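Local coordinates for protein DNA-entry nuclease inhibitor (Bacillus subtilis subsp. subtilis, PDB 4MQD) that inhibits the DNA-degrading activity of the DNA-entry nuclease and takes part in the competence of cells to be transformed, at residues M4-K9 with F64-S69; I50-Q55 with K77-P82; F83-N88 with F102-G107; G107-T112 with I130-V135. All blocks are in the same frame, centred on the assembly; numbering follows the deposited sequence.

Contact 1 of 4, residues M4-K9 with F64-S69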
loop_
_atom_site.group_PDB
_atom_site.type_symbol
_atom_site.label_atom_id
_atom_site.label_comp_id
_atom_site.label_asym_id
_atom_site.label_seq_id
_atom_site.Cartn_x
_atom_site.Cartn_y
_atom_site.Cartn_z
HETATM N N MSE A 4 -0.495 2.786 -20.580
HETATM C CA MSE A 4 -1.249 4.042 -20.567
HETATM C C MSE A 4 -1.660 4.368 -19.154
HETATM O O MSE A 4 -2.595 3.773 -18.618
HETATM C CB MSE A 4 -2.464 3.899 -21.486
HETATM C CG MSE A 4 -3.475 5.041 -21.372
HETATM SE SE MSE A 4 -2.618 6.802 -21.592
HETATM C CE MSE A 4 -4.150 7.896 -21.012
ATOM N N ILE A 5 -0.966 5.327 -18.545
ATOM C CA ILE A 5 -1.208 5.704 -17.153
ATOM C C ILE A 5 -2.109 6.933 -17.084
ATOM O O ILE A 5 -1.958 7.872 -17.869
ATOM C CB ILE A 5 0.114 5.994 -16.415
ATOM C CG1 ILE A 5 1.023 4.759 -16.451
ATOM C CG2 ILE A 5 -0.155 6.418 -14.974
ATOM C CD1 ILE A 5 2.434 5.015 -15.962
ATOM N N LYS A 6 -3.041 6.918 -16.136
ATOM C CA LYS A 6 -3.996 8.009 -15.967
ATOM C C LYS A 6 -4.543 7.998 -14.540
ATOM O O LYS A 6 -4.883 6.937 -14.010
ATOM C CB LYS A 6 -5.131 7.860 -16.981
ATOM C CG LYS A 6 -6.059 9.056 -17.104
ATOM C CD LYS A 6 -6.945 8.916 -18.336
ATOM C CE LYS A 6 -7.876 10.106 -18.509
ATOM N NZ LYS A 6 -8.706 9.997 -19.740
ATOM N N SER A 7 -4.606 9.176 -13.921
ATOM C CA SER A 7 -5.112 9.318 -12.554
ATOM C C SER A 7 -6.193 10.388 -12.484
ATOM O O SER A 7 -6.175 11.354 -13.251
ATOM C CB SER A 7 -3.977 9.672 -11.592
ATOM O OG SER A 7 -3.172 8.543 -11.305
ATOM N N TRP A 8 -7.123 10.209 -11.550
ATOM C CA TRP A 8 -8.237 11.130 -11.365
ATOM C C TRP A 8 -8.190 11.789 -9.996
ATOM O O TRP A 8 -7.761 11.186 -9.014
ATOM C CB TRP A 8 -9.569 10.392 -11.516
ATOM C CG TRP A 8 -10.000 10.188 -12.930
ATOM C CD1 TRP A 8 -10.905 10.936 -13.627
ATOM C CD2 TRP A 8 -9.554 9.162 -13.822
ATOM N NE1 TRP A 8 -11.049 10.438 -14.900
ATOM C CE2 TRP A 8 -10.230 9.351 -15.045
ATOM C CE3 TRP A 8 -8.646 8.104 -13.708
ATOM C CZ2 TRP A 8 -10.029 8.517 -16.146
ATOM C CZ3 TRP A 8 -8.445 7.277 -14.803
ATOM C CH2 TRP A 8 -9.133 7.490 -16.006
ATOM N N LYS A 9 -8.647 13.034 -9.946
ATOM C CA LYS A 9 -8.839 13.753 -8.694
ATOM C C LYS A 9 -9.780 12.957 -7.781
ATOM O O LYS A 9 -10.760 12.391 -8.258
ATOM C CB LYS A 9 -9.448 15.125 -9.001
ATOM C CG LYS A 9 -9.660 16.035 -7.805
ATOM C CD LYS A 9 -10.458 17.264 -8.215
ATOM C CE LYS A 9 -10.698 18.199 -7.040
ATOM N NZ LYS A 9 -9.432 18.781 -6.514
ATOM N N PHE A 64 -10.077 6.811 -8.469
ATOM C CA PHE A 64 -10.031 5.973 -9.660
ATOM C C PHE A 64 -8.679 6.109 -10.347
ATOM O O PHE A 64 -8.145 7.214 -10.461
ATOM C CB PHE A 64 -11.155 6.326 -10.630
ATOM C CG PHE A 64 -11.410 5.262 -11.655
ATOM C CD1 PHE A 64 -12.152 4.137 -11.331
ATOM C CD2 PHE A 64 -10.885 5.369 -12.936
ATOM C CE1 PHE A 64 -12.378 3.144 -12.268
ATOM C CE2 PHE A 64 -11.109 4.381 -13.879
ATOM C CZ PHE A 64 -11.855 3.266 -13.544
ATOM N N ARG A 65 -8.133 4.981 -10.796
ATOM C CA ARG A 65 -6.839 4.945 -11.476
ATOM C C ARG A 65 -6.868 4.008 -12.675
ATOM O O ARG A 65 -7.614 3.027 -12.687
ATOM C CB ARG A 65 -5.749 4.470 -10.519
ATOM C CG ARG A 65 -5.517 5.373 -9.323
ATOM C CD ARG A 65 -4.498 4.761 -8.383
ATOM N NE ARG A 65 -4.322 5.565 -7.182
ATOM C CZ ARG A 65 -3.529 5.242 -6.163
ATOM N NH1 ARG A 65 -2.823 4.115 -6.181
ATOM N NH2 ARG A 65 -3.445 6.053 -5.114
ATOM N N LEU A 66 -6.043 4.320 -13.672
ATOM C CA LEU A 66 -5.857 3.473 -14.847
ATOM C C LEU A 66 -4.386 3.058 -14.941
ATOM O O LEU A 66 -3.504 3.909 -15.079
ATOM C CB LEU A 66 -6.276 4.224 -16.112
ATOM C CG LEU A 66 -6.076 3.534 -17.466
ATOM C CD1 LEU A 66 -6.796 2.195 -17.533
ATOM C CD2 LEU A 66 -6.541 4.448 -18.589
ATOM N N ASN A 67 -4.137 1.750 -14.855
ATOM C CA ASN A 67 -2.789 1.176 -14.960
ATOM C C ASN A 67 -1.782 1.784 -13.984
ATOM O O ASN A 67 -0.644 2.082 -14.351
ATOM C CB ASN A 67 -2.268 1.283 -16.398
ATOM C CG ASN A 67 -3.126 0.513 -17.385
ATOM O OD1 ASN A 67 -3.521 -0.623 -17.123
ATOM N ND2 ASN A 67 -3.409 1.122 -18.532
ATOM N N SER A 68 -2.208 1.961 -12.738
ATOM C CA SER A 68 -1.323 2.461 -11.695
ATOM C C SER A 68 -0.399 1.347 -11.221
ATOM O O SER A 68 -0.820 0.197 -11.095
ATOM C CB SER A 68 -2.126 2.998 -10.512
ATOM O OG SER A 68 -1.266 3.465 -9.487
ATOM N N SER A 69 0.861 1.696 -10.974
ATOM C CA SER A 69 1.826 0.780 -10.373
ATOM C C SER A 69 2.142 1.178 -8.931
ATOM O O SER A 69 2.976 0.543 -8.281
ATOM C CB SER A 69 3.113 0.744 -11.202
ATOM O OG SER A 69 3.739 2.015 -11.229
HETATM O O HOH W 1 -7.098 8.553 -8.172
HETATM O O HOH W 2 -11.265 9.563 -8.583
#

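Contact 2 of 4, residues I50-Q55 with K77-P82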
loop_
_atom_site.group_PDB
_atom_site.type_symbol
_atom_site.label_atom_id
_atom_site.label_comp_id
_atom_site.label_asym_id
_atom_site.label_seq_id
_atom_site.Cartn_x
_atom_site.Cartn_y
_atom_site.Cartn_z
ATOM N N ILE A 50 -20.463 -3.825 -11.724
ATOM C CA ILE A 50 -19.931 -4.419 -10.501
ATOM C C ILE A 50 -20.239 -3.496 -9.332
ATOM O O ILE A 50 -19.885 -2.317 -9.361
ATOM C CB ILE A 50 -18.400 -4.618 -10.571
ATOM C CG1 ILE A 50 -18.012 -5.476 -11.780
ATOM C CG2 ILE A 50 -17.887 -5.252 -9.280
ATOM C CD1 ILE A 50 -16.544 -5.389 -12.143
ATOM N N SER A 51 -20.905 -4.029 -8.309
ATOM C CA SER A 51 -21.110 -3.296 -7.066
ATOM C C SER A 51 -20.094 -3.774 -6.049
ATOM O O SER A 51 -19.901 -4.978 -5.877
ATOM C CB SER A 51 -22.522 -3.502 -6.524
ATOM O OG SER A 51 -23.493 -3.111 -7.478
ATOM N N PHE A 52 -19.441 -2.826 -5.387
ATOM C CA PHE A 52 -18.469 -3.140 -4.352
ATOM C C PHE A 52 -19.071 -2.848 -2.985
ATOM O O PHE A 52 -19.795 -1.868 -2.813
ATOM C CB PHE A 52 -17.187 -2.332 -4.557
ATOM C CG PHE A 52 -16.399 -2.749 -5.765
ATOM C CD1 PHE A 52 -15.644 -3.915 -5.745
ATOM C CD2 PHE A 52 -16.415 -1.984 -6.924
ATOM C CE1 PHE A 52 -14.918 -4.309 -6.856
ATOM C CE2 PHE A 52 -15.690 -2.373 -8.040
ATOM C CZ PHE A 52 -14.940 -3.538 -8.005
ATOM N N GLU A 53 -18.777 -3.715 -2.022
ATOM C CA GLU A 53 -19.237 -3.530 -0.656
ATOM C C GLU A 53 -18.427 -2.428 0.017
ATOM O O GLU A 53 -17.205 -2.369 -0.126
ATOM C CB GLU A 53 -19.075 -4.826 0.133
ATOM C CG GLU A 53 -19.701 -4.791 1.521
ATOM C CD GLU A 53 -19.043 -5.746 2.499
ATOM O OE1 GLU A 53 -17.909 -6.205 2.236
ATOM O OE2 GLU A 53 -19.663 -6.026 3.547
ATOM N N ALA A 54 -19.120 -1.564 0.751
ATOM C CA ALA A 54 -18.483 -0.520 1.542
ATOM C C ALA A 54 -18.686 -0.837 3.014
ATOM O O ALA A 54 -19.676 -1.467 3.388
ATOM C CB ALA A 54 -19.077 0.837 1.202
ATOM N N GLN A 55 -17.744 -0.401 3.847
ATOM C CA GLN A 55 -17.779 -0.710 5.276
ATOM C C GLN A 55 -18.917 -0.006 6.010
ATOM O O GLN A 55 -19.516 -0.578 6.918
ATOM C CB GLN A 55 -16.452 -0.343 5.932
ATOM C CG GLN A 55 -15.299 -1.237 5.515
ATOM C CD GLN A 55 -14.061 -1.009 6.356
ATOM O OE1 GLN A 55 -13.821 0.101 6.835
ATOM N NE2 GLN A 55 -13.268 -2.058 6.544
ATOM N N LYS A 77 -9.429 -4.538 2.786
ATOM C CA LYS A 77 -10.055 -5.428 1.813
ATOM C C LYS A 77 -9.499 -5.147 0.421
ATOM O O LYS A 77 -9.352 -3.990 0.030
ATOM C CB LYS A 77 -11.572 -5.231 1.816
ATOM C CG LYS A 77 -12.359 -6.204 0.947
ATOM C CD LYS A 77 -12.218 -7.640 1.428
ATOM C CE LYS A 77 -13.385 -8.505 0.978
ATOM N NZ LYS A 77 -13.298 -9.878 1.550
ATOM N N LYS A 78 -9.187 -6.214 -0.308
ATOM C CA LYS A 78 -8.764 -6.118 -1.700
ATOM C C LYS A 78 -9.630 -7.055 -2.530
ATOM O O LYS A 78 -9.716 -8.248 -2.241
ATOM C CB LYS A 78 -7.291 -6.501 -1.849
ATOM C CG LYS A 78 -6.766 -6.401 -3.273
ATOM C CD LYS A 78 -5.297 -6.782 -3.356
ATOM C CE LYS A 78 -4.796 -6.722 -4.789
ATOM N NZ LYS A 78 -3.344 -7.041 -4.890
ATOM N N VAL A 79 -10.274 -6.506 -3.554
ATOM C CA VAL A 79 -11.123 -7.285 -4.445
ATOM C C VAL A 79 -10.703 -7.006 -5.879
ATOM O O VAL A 79 -10.658 -5.850 -6.290
ATOM C CB VAL A 79 -12.607 -6.910 -4.268
ATOM C CG1 VAL A 79 -13.495 -7.919 -4.979
ATOM C CG2 VAL A 79 -12.966 -6.832 -2.790
ATOM N N THR A 80 -10.396 -8.061 -6.630
ATOM C CA THR A 80 -10.025 -7.943 -8.038
ATOM C C THR A 80 -11.022 -8.710 -8.904
ATOM O O THR A 80 -11.217 -9.910 -8.717
ATOM C CB THR A 80 -8.599 -8.469 -8.291
ATOM O OG1 THR A 80 -7.668 -7.713 -7.506
ATOM C CG2 THR A 80 -8.225 -8.351 -9.768
ATOM N N VAL A 81 -11.636 -8.009 -9.855
ATOM C CA VAL A 81 -12.722 -8.559 -10.667
ATOM C C VAL A 81 -12.519 -8.223 -12.147
ATOM O O VAL A 81 -12.131 -7.099 -12.477
ATOM C CB VAL A 81 -14.084 -7.988 -10.211
ATOM C CG1 VAL A 81 -15.228 -8.571 -11.033
ATOM C CG2 VAL A 81 -14.300 -8.251 -8.726
ATOM N N PRO A 82 -12.767 -9.196 -13.044
ATOM C CA PRO A 82 -12.797 -8.885 -14.475
ATOM C C PRO A 82 -13.909 -7.897 -14.820
ATOM O O PRO A 82 -15.009 -7.996 -14.278
ATOM C CB PRO A 82 -13.071 -10.243 -15.127
ATOM C CG PRO A 82 -12.557 -11.241 -14.151
ATOM C CD PRO A 82 -12.816 -10.650 -12.798
#

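Contact 3 of 4, residues F83-N88 with F102-G107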
loop_
_atom_site.group_PDB
_atom_site.type_symbol
_atom_site.label_atom_id
_atom_site.label_comp_id
_atom_site.label_asym_id
_atom_site.label_seq_id
_atom_site.Cartn_x
_atom_site.Cartn_y
_atom_site.Cartn_z
ATOM N N PHE A 83 -13.621 -6.958 -15.715
ATOM C CA PHE A 83 -14.587 -5.923 -16.070
ATOM C C PHE A 83 -14.408 -5.472 -17.514
ATOM O O PHE A 83 -13.324 -5.047 -17.911
ATOM C CB PHE A 83 -14.442 -4.729 -15.126
ATOM C CG PHE A 83 -15.471 -3.657 -15.341
ATOM C CD1 PHE A 83 -16.821 -3.924 -15.153
ATOM C CD2 PHE A 83 -15.092 -2.378 -15.722
ATOM C CE1 PHE A 83 -17.773 -2.938 -15.345
ATOM C CE2 PHE A 83 -16.040 -1.387 -15.916
ATOM C CZ PHE A 83 -17.382 -1.667 -15.728
ATOM N N HIS A 84 -15.483 -5.571 -18.289
ATOM C CA HIS A 84 -15.469 -5.181 -19.692
ATOM C C HIS A 84 -16.181 -3.849 -19.859
ATOM O O HIS A 84 -17.289 -3.662 -19.355
ATOM C CB HIS A 84 -16.149 -6.249 -20.551
ATOM C CG HIS A 84 -16.232 -5.891 -22.002
ATOM N ND1 HIS A 84 -15.158 -5.998 -22.858
ATOM C CD2 HIS A 84 -17.262 -5.424 -22.746
ATOM C CE1 HIS A 84 -15.521 -5.614 -24.069
ATOM N NE2 HIS A 84 -16.793 -5.261 -24.028
ATOM N N VAL A 85 -15.534 -2.928 -20.565
ATOM C CA VAL A 85 -16.115 -1.627 -20.867
ATOM C C VAL A 85 -16.681 -1.676 -22.284
ATOM O O VAL A 85 -15.931 -1.805 -23.251
ATOM C CB VAL A 85 -15.063 -0.506 -20.744
ATOM C CG1 VAL A 85 -15.666 0.846 -21.100
ATOM C CG2 VAL A 85 -14.482 -0.479 -19.338
ATOM N N THR A 86 -18.003 -1.582 -22.395
ATOM C CA THR A 86 -18.686 -1.710 -23.683
ATOM C C THR A 86 -18.489 -0.478 -24.564
ATOM O O THR A 86 -18.236 -0.605 -25.762
ATOM C CB THR A 86 -20.198 -1.950 -23.498
ATOM O OG1 THR A 86 -20.765 -0.886 -22.726
ATOM C CG2 THR A 86 -20.447 -3.274 -22.792
ATOM N N GLU A 87 -18.616 0.705 -23.966
ATOM C CA GLU A 87 -18.447 1.970 -24.682
ATOM C C GLU A 87 -17.518 2.892 -23.892
ATOM O O GLU A 87 -17.444 2.803 -22.668
ATOM C CB GLU A 87 -19.810 2.638 -24.899
ATOM C CG GLU A 87 -19.893 3.527 -26.134
ATOM C CD GLU A 87 -20.122 2.748 -27.421
ATOM O OE1 GLU A 87 -19.548 1.649 -27.580
ATOM O OE2 GLU A 87 -20.876 3.244 -28.285
ATOM N N ASN A 88 -16.813 3.772 -24.599
ATOM C CA ASN A 88 -15.807 4.640 -23.981
ATOM C C ASN A 88 -16.387 5.499 -22.851
ATOM O O ASN A 88 -16.976 6.552 -23.101
ATOM C CB ASN A 88 -15.146 5.527 -25.046
ATOM C CG ASN A 88 -13.854 6.164 -24.564
ATOM O OD1 ASN A 88 -13.593 6.254 -23.363
ATOM N ND2 ASN A 88 -13.032 6.610 -25.508
ATOM N N PHE A 102 -15.997 8.637 -15.431
ATOM C CA PHE A 102 -14.578 8.441 -15.707
ATOM C C PHE A 102 -14.393 8.001 -17.154
ATOM O O PHE A 102 -15.004 7.025 -17.595
ATOM C CB PHE A 102 -13.994 7.395 -14.755
ATOM C CG PHE A 102 -14.174 7.735 -13.301
ATOM C CD1 PHE A 102 -15.306 7.320 -12.610
ATOM C CD2 PHE A 102 -13.219 8.480 -12.627
ATOM C CE1 PHE A 102 -15.476 7.639 -11.272
ATOM C CE2 PHE A 102 -13.382 8.800 -11.290
ATOM C CZ PHE A 102 -14.511 8.378 -10.611
ATOM N N ASP A 103 -13.559 8.736 -17.886
ATOM C CA ASP A 103 -13.295 8.455 -19.293
ATOM C C ASP A 103 -12.362 7.248 -19.432
ATOM O O ASP A 103 -11.147 7.394 -19.569
ATOM C CB ASP A 103 -12.691 9.692 -19.971
ATOM C CG ASP A 103 -12.541 9.528 -21.473
ATOM O OD1 ASP A 103 -13.432 8.920 -22.104
ATOM O OD2 ASP A 103 -11.533 10.017 -22.026
ATOM N N LEU A 104 -12.951 6.057 -19.381
ATOM C CA LEU A 104 -12.212 4.806 -19.527
ATOM C C LEU A 104 -12.492 4.226 -20.915
ATOM O O LEU A 104 -13.655 4.085 -21.296
ATOM C CB LEU A 104 -12.646 3.821 -18.441
ATOM C CG LEU A 104 -11.782 2.577 -18.223
ATOM C CD1 LEU A 104 -10.383 2.949 -17.754
ATOM C CD2 LEU A 104 -12.447 1.648 -17.218
ATOM N N PRO A 105 -11.435 3.894 -21.683
ATOM C CA PRO A 105 -11.645 3.345 -23.029
ATOM C C PRO A 105 -12.340 1.982 -23.050
ATOM O O PRO A 105 -12.424 1.306 -22.022
ATOM C CB PRO A 105 -10.223 3.205 -23.590
ATOM C CG PRO A 105 -9.363 4.067 -22.737
ATOM C CD PRO A 105 -10.005 4.102 -21.389
ATOM N N LYS A 106 -12.825 1.595 -24.228
ATOM C CA LYS A 106 -13.424 0.276 -24.429
ATOM C C LYS A 106 -12.366 -0.805 -24.245
ATOM O O LYS A 106 -11.195 -0.592 -24.565
ATOM C CB LYS A 106 -14.014 0.148 -25.839
ATOM C CG LYS A 106 -15.116 1.142 -26.171
ATOM C CD LYS A 106 -15.886 0.737 -27.425
ATOM C CE LYS A 106 -15.039 0.789 -28.692
ATOM N NZ LYS A 106 -14.563 2.163 -29.018
ATOM N N GLY A 107 -12.783 -1.959 -23.733
ATOM C CA GLY A 107 -11.885 -3.101 -23.577
ATOM C C GLY A 107 -12.051 -3.827 -22.258
ATOM O O GLY A 107 -12.910 -3.482 -21.444
#

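Contact 4 of 4, residues G107-T112 with I130-V135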
loop_
_atom_site.group_PDB
_atom_site.type_symbol
_atom_site.label_atom_id
_atom_site.label_comp_id
_atom_site.label_asym_id
_atom_site.label_seq_id
_atom_site.Cartn_x
_atom_site.Cartn_y
_atom_site.Cartn_z
ATOM N N GLY A 107 -12.783 -1.959 -23.733
ATOM C CA GLY A 107 -11.885 -3.101 -23.577
ATOM C C GLY A 107 -12.051 -3.827 -22.258
ATOM O O GLY A 107 -12.910 -3.482 -21.444
ATOM N N ASP A 108 -11.211 -4.838 -22.058
ATOM C CA ASP A 108 -11.238 -5.660 -20.854
ATOM C C ASP A 108 -10.233 -5.141 -19.834
ATOM O O ASP A 108 -9.174 -4.622 -20.196
ATOM C CB ASP A 108 -10.919 -7.116 -21.200
ATOM C CG ASP A 108 -11.900 -7.708 -22.193
ATOM O OD1 ASP A 108 -13.119 -7.481 -22.039
ATOM O OD2 ASP A 108 -11.452 -8.404 -23.126
ATOM N N TYR A 109 -10.580 -5.279 -18.558
ATOM C CA TYR A 109 -9.727 -4.825 -17.468
ATOM C C TYR A 109 -9.770 -5.799 -16.300
ATOM O O TYR A 109 -10.705 -6.588 -16.171
ATOM C CB TYR A 109 -10.186 -3.453 -16.965
ATOM C CG TYR A 109 -10.148 -2.343 -17.992
ATOM C CD1 TYR A 109 -11.207 -2.150 -18.875
ATOM C CD2 TYR A 109 -9.068 -1.473 -18.064
ATOM C CE1 TYR A 109 -11.181 -1.130 -19.813
ATOM C CE2 TYR A 109 -9.034 -0.450 -18.997
ATOM C CZ TYR A 109 -10.093 -0.281 -19.867
ATOM O OH TYR A 109 -10.066 0.736 -20.795
ATOM N N GLN A 110 -8.740 -5.739 -15.461
ATOM C CA GLN A 110 -8.786 -6.330 -14.128
ATOM C C GLN A 110 -9.013 -5.191 -13.145
ATOM O O GLN A 110 -8.085 -4.443 -12.817
ATOM C CB GLN A 110 -7.493 -7.080 -13.799
ATOM C CG GLN A 110 -7.371 -8.437 -14.479
ATOM C CD GLN A 110 -8.414 -9.440 -14.009
ATOM O OE1 GLN A 110 -9.011 -9.292 -12.940
ATOM N NE2 GLN A 110 -8.635 -10.472 -14.813
ATOM N N LEU A 111 -10.260 -5.054 -12.704
ATOM C CA LEU A 111 -10.659 -3.972 -11.818
ATOM C C LEU A 111 -10.426 -4.375 -10.367
ATOM O O LEU A 111 -11.036 -5.329 -9.880
ATOM C CB LEU A 111 -12.134 -3.631 -12.039
ATOM C CG LEU A 111 -12.633 -2.318 -11.431
ATOM C CD1 LEU A 111 -12.026 -1.124 -12.155
ATOM C CD2 LEU A 111 -14.153 -2.255 -11.476
ATOM N N THR A 112 -9.540 -3.648 -9.689
ATOM C CA THR A 112 -9.231 -3.908 -8.287
ATOM C C THR A 112 -9.750 -2.775 -7.408
ATOM O O THR A 112 -9.598 -1.603 -7.750
ATOM C CB THR A 112 -7.715 -4.074 -8.071
ATOM O OG1 THR A 112 -7.239 -5.173 -8.857
ATOM C CG2 THR A 112 -7.396 -4.335 -6.601
ATOM N N ILE A 130 -9.708 2.467 -6.746
ATOM C CA ILE A 130 -10.158 1.610 -7.836
ATOM C C ILE A 130 -9.175 1.697 -9.005
ATOM O O ILE A 130 -9.089 2.731 -9.672
ATOM C CB ILE A 130 -11.576 2.003 -8.298
ATOM C CG1 ILE A 130 -12.550 1.958 -7.113
ATOM C CG2 ILE A 130 -12.054 1.072 -9.407
ATOM C CD1 ILE A 130 -13.896 2.588 -7.392
ATOM N N ASP A 131 -8.437 0.613 -9.243
ATOM C CA ASP A 131 -7.444 0.561 -10.315
ATOM C C ASP A 131 -7.919 -0.356 -11.438
ATOM O O ASP A 131 -8.095 -1.564 -11.239
ATOM C CB ASP A 131 -6.093 0.078 -9.768
ATOM C CG ASP A 131 -4.970 0.122 -10.810
ATOM O OD1 ASP A 131 -5.034 0.931 -11.763
ATOM O OD2 ASP A 131 -4.002 -0.656 -10.659
ATOM N N ALA A 132 -8.135 0.231 -12.612
ATOM C CA ALA A 132 -8.444 -0.525 -13.817
ATOM C C ALA A 132 -7.136 -0.849 -14.534
ATOM O O ALA A 132 -6.466 0.051 -15.039
ATOM C CB ALA A 132 -9.368 0.272 -14.726
ATOM N N VAL A 133 -6.774 -2.130 -14.562
ATOM C CA VAL A 133 -5.572 -2.586 -15.258
ATOM C C VAL A 133 -5.971 -3.201 -16.597
ATOM O O VAL A 133 -6.775 -4.129 -16.637
ATOM C CB VAL A 133 -4.795 -3.622 -14.424
ATOM C CG1 VAL A 133 -3.526 -4.055 -15.153
ATOM C CG2 VAL A 133 -4.463 -3.053 -13.050
ATOM N N SER A 134 -5.397 -2.687 -17.684
ATOM C CA SER A 134 -5.760 -3.114 -19.038
ATOM C C SER A 134 -5.393 -4.569 -19.312
ATOM O O SER A 134 -4.305 -5.018 -18.954
ATOM C CB SER A 134 -5.078 -2.224 -20.079
ATOM O OG SER A 134 -5.474 -0.874 -19.933
ATOM N N VAL A 135 -6.316 -5.295 -19.942
ATOM C CA VAL A 135 -6.090 -6.679 -20.363
ATOM C C VAL A 135 -6.750 -6.911 -21.720
ATOM O O VAL A 135 -6.560 -6.133 -22.656
ATOM C CB VAL A 135 -6.664 -7.687 -19.343
ATOM C CG1 VAL A 135 -6.484 -9.119 -19.839
ATOM C CG2 VAL A 135 -6.007 -7.501 -17.981
HETATM O O HOH W 3 -7.726 0.253 -21.986
#

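Contact 1 of 4, residues M4-K9 with F64-S69
Trp-8 and Phe-64 meet at one edge of the five-stranded mixed sheet, where outer strand 6-14 pairs antiparallel with strand 59-66. The two side chains lie alongside each other and point the same way, but their rings form a T-shaped (edge-to-face) pair: the edge of Phe-64 is turned to one face of the six-membered ring of Trp-8, with the planes at 76° and the centroids 5.2 Å apart. Phe-64 CD2 does the touching, near the rim of the indole and 3.6 Å from Trp-8 CZ3. Leu-66 CB sits at the indole's edge, 4.0 Å from Trp-8 CZ3. Phe-102 adds its own ring to both aromatics.

Lys-6 and Leu-66 form a hydrogen-bonded pair; Leu-66 N reaches Lys-6 O at 2.9 Å, and Lys-6 N binds Leu-66 O. Toward Lys-9 the ladder opens: Trp-8 N to Phe-64 O is weak at 3.3 Å, and a water donates to both Trp-8 O and Phe-64 O.

At the other end Asn-67 carries on with its side chain. Its OD1 accepts from Ser-134 N of strand 127-134, the other neighbour of strand 59-66. The amide thus links it to the chain just before strand 6-14, ND2 donating at 2.8 Å to O of Met-4, a poorly ordered selenomethionine. Met-4 O lies almost in the Asn-67 amide plane, with ND2 tilted from the Met-4 carbonyl plane.

Contact 2 of 4, residues I50-Q55 with K77-P82
Ile-50 CD1 meets Val-81 CG1 at 3.6 Å, the two side chains reaching toward each other tip to tip. The same methyl lies 3.7 Å from the carbonyl oxygen of Pro-82, Ile-50 CD1 to Pro-82 O, and so covers the backbone just beyond the valine. Ile-50 gets there through an extended outer chain: CG1 is anti to the carbonyl carbon, and chi2 of 163° carries CD1 outward. Its other branch, CG2, rests over one face of the Phe-52 ring near the rim, so these residues, two apart on the same side of the strand, pack on each other as well as on the opposite sheet.

Phe-52 makes the second meeting point. Val-79 CG1 lies near the plane of its ring, at the edge, 4.3 Å from Phe-52 CE1, while Val-81 CG2 approaches the same Phe-52 CE1 obliquely at 4.4 Å. The contact is packing between two beta sheets: strand 49-53 belongs to the antiparallel sheet and strand 77-85 is an outermost strand of the mixed sheet. Their segments run nearly antiparallel, at 169°, with axes 9.5 Å apart at closest approach, and no hydrogen bond crosses between them. Each backbone is bonded within its own sheet, Ile-50 to Val-22 and Phe-52 to Phe-20 on one side, Val-81 to Leu-111 on the other. Tyr-43 touches Phe-52, Val-79 and Val-81, and Cys-113 also lies against Phe-52.

Contact 3 of 4, residues F83-N88 with F102-G107
Gly-107 pairs with Val-85 at phi 138° and psi -177°, where a beta carbon would be jammed against the carbonyl oxygen of Lys-106. Val-85 N donates to Gly-107 O at 2.8 Å in an almost straight bond, and Gly-107 N returns to a lone pair of Val-85 O at 3.2 Å. This hydrogen-bonded antiparallel pair lies where strand 107-116 begins beside strand 77-85 in the mixed sheet. Beyond it both chains leave strand geometry but stay side by side as loops, Asn-88 lying against Pro-105, near an inverse gamma turn centred on Asp-103. Val-85 CG2 meets Leu-104 CD2 at 3.6 Å, the side chains crossing obliquely, while CG1 lies 3.4 Å from Pro-105 O. Inward, Leu-104 reaches Phe-64 and Leu-66. On the exposed side Lys-106 lies beside Glu-87, both pointing the same way, but the charged ends, Lys-106 NZ and Glu-87 OE1, stay 5.2 Å apart. His-84, also on strand 77-85, is tied through ND1 to Asp-108 OD1 on the adjoining strand.

Contact 4 of 4, residues G107-T112 with I130-V135
Strands 107-116 and 127-134 form a beta hairpin within the mixed sheet, and Gln-110 with Val-133 and Thr-112 with Asp-131 are its hydrogen-bonded pairs here. Gln-110 N donates to Val-133 O at 2.8 Å, whereas the return bond from Val-133 N to Gln-110 O is longer, 3.2 Å, with the donor well above the carbonyl plane. Thr-112 and Asp-131 exchange a more even pair of bonds, and Val-135 N to Asp-108 O extends the ladder to the chain terminus. The N-to-C directions of the two strand segments differ by 141°, so the antiparallel pair is well twisted.

On the face carrying Tyr-109, Leu-111 and Ala-132, Ala-132 CB fits between two larger groups: Tyr-109 CD2 at 3.8 Å and Leu-111 CD1 at 4.0 Å. Leu-111 CD1 also meets Ile-130 CG2 at 3.5 Å. Leu-111 further touches Ile-50 and Phe-52 of the other sheet. On the other face Gln-110 CG touches Val-135 CG2 at 3.9 Å.

The polar end of Tyr-109 is held from two directions: its OH is hydrogen-bonded to Pro-105 O and accepts from a water, 2.7 Å away, that also bonds Ser-134 OG. The phenol hydroxyl is thus satisfied as both donor and acceptor, while its ring packs on Ala-132 CB and also lies near Val-133 O and Ser-134 OG.

In the fold
Contacts 1, 3 and 4 are ladder contacts of the mixed sheet, whereas contact 2 is the packing of that sheet on the antiparallel one and relies on apolar side chains alone. Contact 4 lies between the others: its strand 127-134 bonds to strand 59-66 of contact 1, and its strand 107-116 to strand 77-85, which contacts 2 and 3 both use. Contacts 1, 3 and 4 are each partly buried and only contact 2 is a buried one; contacts 1 and 3 carry more loop residues, and they meet where Phe-102 and Leu-104 touch Phe-64 and Leu-66. Contacts 3 and 4 share Gly-107. Ile-50 of contact 2 touches Phe-83, carrying the buried packing on into contact 3.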